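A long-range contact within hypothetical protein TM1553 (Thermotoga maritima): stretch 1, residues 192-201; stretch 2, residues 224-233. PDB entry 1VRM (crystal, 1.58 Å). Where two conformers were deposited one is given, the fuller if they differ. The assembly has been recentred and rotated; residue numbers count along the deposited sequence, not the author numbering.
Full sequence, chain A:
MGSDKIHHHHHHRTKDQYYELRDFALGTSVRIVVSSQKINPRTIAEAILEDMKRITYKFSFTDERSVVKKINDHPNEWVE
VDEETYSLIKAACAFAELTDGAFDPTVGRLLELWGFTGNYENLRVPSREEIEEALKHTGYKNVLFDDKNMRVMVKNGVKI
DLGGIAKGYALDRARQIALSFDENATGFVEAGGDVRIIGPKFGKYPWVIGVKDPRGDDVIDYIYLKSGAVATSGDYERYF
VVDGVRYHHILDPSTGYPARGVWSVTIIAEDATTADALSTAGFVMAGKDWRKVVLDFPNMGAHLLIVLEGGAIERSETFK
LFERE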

# COMPACT_ATOMS: atom_id res chain seq x y z
N GLY A 192 -5.26 7.72 1.77
CA GLY A 192 -6.08 6.62 2.25
C GLY A 192 -5.61 6.07 3.59
O GLY A 192 -5.47 4.84 3.78
N GLY A 193 -5.35 6.95 4.52
CA GLY A 193 -4.94 6.37 5.85
C GLY A 193 -3.51 5.73 5.94
O GLY A 193 -3.18 4.87 6.81
N ASP A 194 -2.69 6.04 4.97
CA ASP A 194 -1.23 5.89 5.04
C ASP A 194 -0.67 7.30 5.18
O ASP A 194 -1.14 8.23 4.52
CB ASP A 194 -0.68 5.24 3.80
CG ASP A 194 -1.18 3.79 3.59
OD1 ASP A 194 -1.87 3.26 4.50
OD2 ASP A 194 -0.87 3.21 2.53
N VAL A 195 0.39 7.48 5.97
CA VAL A 195 0.96 8.79 6.21
C VAL A 195 2.49 8.74 6.14
O VAL A 195 3.13 7.77 6.64
CB VAL A 195 0.57 9.29 7.62
CG1 VAL A 195 1.17 10.65 7.90
CG2 VAL A 195 -0.98 9.39 7.79
N ARG A 196 3.07 9.73 5.49
CA ARG A 196 4.53 9.95 5.51
C ARG A 196 4.81 11.35 6.08
O ARG A 196 4.24 12.33 5.62
CB ARG A 196 5.13 9.82 4.13
CG ARG A 196 6.60 9.92 4.08
CD ARG A 196 7.26 8.68 4.66
NE ARG A 196 8.62 8.54 4.24
CZ ARG A 196 9.62 8.90 4.99
NH1 ARG A 196 9.37 9.45 6.13
NH2 ARG A 196 10.84 8.78 4.56
N ILE A 197 5.66 11.42 7.10
CA ILE A 197 6.02 12.68 7.69
C ILE A 197 7.08 13.36 6.79
O ILE A 197 8.13 12.78 6.46
CB ILE A 197 6.56 12.53 9.11
CG1 ILE A 197 5.60 11.77 10.02
CG2 ILE A 197 6.97 13.87 9.71
CD1 ILE A 197 4.21 12.24 10.02
N ILE A 198 6.84 14.64 6.48
CA ILE A 198 7.82 15.46 5.78
C ILE A 198 8.88 15.99 6.73
O ILE A 198 10.10 15.84 6.49
CB ILE A 198 7.18 16.62 5.00
CG1 ILE A 198 6.26 16.10 3.91
CG2 ILE A 198 8.28 17.55 4.44
CD1 ILE A 198 5.37 17.20 3.25
N GLY A 199 8.40 16.61 7.81
CA GLY A 199 9.25 17.10 8.89
C GLY A 199 8.38 17.35 10.09
O GLY A 199 7.17 17.43 9.97
N PRO A 200 8.99 17.53 11.27
CA PRO A 200 8.27 17.66 12.50
C PRO A 200 7.43 18.93 12.59
O PRO A 200 7.72 19.95 11.96
CB PRO A 200 9.36 17.70 13.57
CG PRO A 200 10.57 17.72 12.91
CD PRO A 200 10.43 17.58 11.45
N LYS A 201 6.36 18.82 13.37
CA LYS A 201 5.37 19.85 13.45
C LYS A 201 6.00 21.09 14.08
O LYS A 201 6.66 21.01 15.14
CB LYS A 201 4.20 19.35 14.28
CG LYS A 201 3.10 20.35 14.43
CD LYS A 201 1.78 19.75 15.00
CE LYS A 201 1.94 19.12 16.36
N TYR A 224 2.68 8.94 17.90
CA TYR A 224 3.40 10.21 17.83
C TYR A 224 4.58 10.00 16.92
O TYR A 224 5.43 9.19 17.21
CB TYR A 224 3.82 10.62 19.24
CG TYR A 224 2.63 10.89 20.11
CD1 TYR A 224 1.94 9.85 20.72
CD2 TYR A 224 2.20 12.18 20.34
CE1 TYR A 224 0.83 10.10 21.52
CE2 TYR A 224 1.11 12.43 21.11
CZ TYR A 224 0.43 11.40 21.71
OH TYR A 224 -0.67 11.68 22.49
N LEU A 225 4.62 10.69 15.79
CA LEU A 225 5.71 10.53 14.82
C LEU A 225 6.34 11.89 14.48
O LEU A 225 5.67 12.80 13.97
CB LEU A 225 5.25 9.87 13.51
CG LEU A 225 4.74 8.44 13.54
CD1 LEU A 225 4.31 8.05 12.12
CD2 LEU A 225 5.80 7.50 14.03
N LYS A 226 7.63 12.00 14.78
CA LYS A 226 8.42 13.13 14.24
C LYS A 226 9.01 12.84 12.88
O LYS A 226 9.49 13.74 12.23
CB LYS A 226 9.52 13.61 15.21
CG LYS A 226 9.06 14.33 16.48
CD LYS A 226 10.27 14.88 17.34
CE LYS A 226 11.08 15.97 16.60
NZ LYS A 226 11.92 16.85 17.58
N SER A 227 9.00 11.58 12.44
CA SER A 227 9.59 11.13 11.20
C SER A 227 8.98 9.78 10.84
O SER A 227 8.24 9.20 11.64
CB SER A 227 11.11 11.01 11.33
OG SER A 227 11.50 9.96 12.21
N GLY A 228 9.29 9.29 9.66
CA GLY A 228 8.91 7.95 9.25
C GLY A 228 7.51 7.92 8.67
O GLY A 228 7.02 8.90 8.09
N ALA A 229 6.87 6.76 8.79
CA ALA A 229 5.61 6.57 8.15
C ALA A 229 4.75 5.57 8.91
O ALA A 229 5.23 4.78 9.70
CB ALA A 229 5.86 6.01 6.68
N VAL A 230 3.45 5.64 8.64
CA VAL A 230 2.52 4.67 9.18
C VAL A 230 1.56 4.29 8.04
O VAL A 230 1.16 5.14 7.24
CB VAL A 230 1.79 5.17 10.44
CG1 VAL A 230 0.98 6.44 10.23
CG2 VAL A 230 0.89 4.06 10.99
N ALA A 231 1.21 3.02 7.97
CA ALA A 231 0.27 2.54 6.93
C ALA A 231 -0.66 1.52 7.59
O ALA A 231 -0.21 0.70 8.39
CB ALA A 231 1.03 1.92 5.76
N THR A 232 -1.92 1.47 7.15
CA THR A 232 -2.89 0.55 7.65
C THR A 232 -3.52 -0.21 6.48
O THR A 232 -3.87 0.40 5.44
CB THR A 232 -3.94 1.30 8.51
OG1 THR A 232 -3.30 1.84 9.67
CG2 THR A 232 -5.07 0.35 8.94
N SER A 233 -3.63 -1.53 6.61
CA SER A 233 -4.45 -2.33 5.69
C SER A 233 -5.64 -2.82 6.50
O SER A 233 -5.49 -3.30 7.60
CB SER A 233 -3.71 -3.54 5.15
OG SER A 233 -2.70 -3.14 4.26
O HOH W 1 -6.21 1.96 5.24
O HOH W 2 -2.46 4.34 9.33
O HOH W 3 9.88 11.26 7.70
O HOH W 4 11.92 10.14 7.73

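Two strands distant in sequence can be joined by very few backbone bonds, provided that side chains and solvent complete the pairing where the regular ladder stops. The antiparallel contact in TM1553 is a compact example. Its centre is the pair Val 195 and Val 230, which exchange two hydrogen bonds: Val 195 N donates to Val 230 O at 2.8 Å, and Val 230 N donates to Val 195 O at 2.9 Å. One step further along, Ile 197 N gives a nearly straight bond to Gly 228 O, 3.0 Å away.

At both ends of this short ladder a charged side chain reaches across to the partner's backbone. Asp 194, with chi1 in the m well, brings its carboxylate back to the neighbouring strand, where OD1 accepts a hydrogen bond from Thr 232 N at 3.2 Å. The side chain thus serves an amide whose approach to the backbone carbonyl of Gly 193 is longer, 3.6 Å from Thr 232 N to Gly 193 O. Arg 196 does the converse, supplying a donor: its NH1 lies 3.1 Å from Gly 228 O, which approaches the guanidinium at its edge. That carbonyl therefore receives both a main-chain and a side-chain proton.

Water extends the polar seam. Water 2 links Gly 193 O and Thr 232 OG1, at 2.7 Å from each, while water 3 accepts from Gly 228 N at 2.8 Å and donates to Ile 197 O at 2.6 Å, standing in for the return bond from Gly 228 N to Ile 197 O. Gly 193 and Gly 228 both have positive phi, which favours glycine; at Gly 193 a CB would also be jammed against the preceding carbonyl oxygen.

Around this framework the side chains alternate between the faces of the sheet. Val 195 and Val 230 share one face, their branched side chains meeting at 3.9 Å between Val 195 CB and Val 230 CG1. The other carries Asp 194 and Arg 196 opposite Ala 231 and Ala 229. The small alanines lie close beneath the longer chains: Ala 229 CB is 3.6 Å from Arg 196 CD, and Ala 231 CB is 3.4 Å from Asp 194 OD1.

Beyond the ladder, Ile 197 points toward the second stretch and is the residue most covered by it in the first. Its CG1 packs 4.0 Å from Leu 225 CB, and its CG2 rests 3.6 Å from Lys 226 O. At the more open margin, the aliphatic part of Lys 226 covers Pro 200, with Lys 226 CE 3.9 Å from Pro 200 CB. Altogether the contact buries 564 Å², counting both sides.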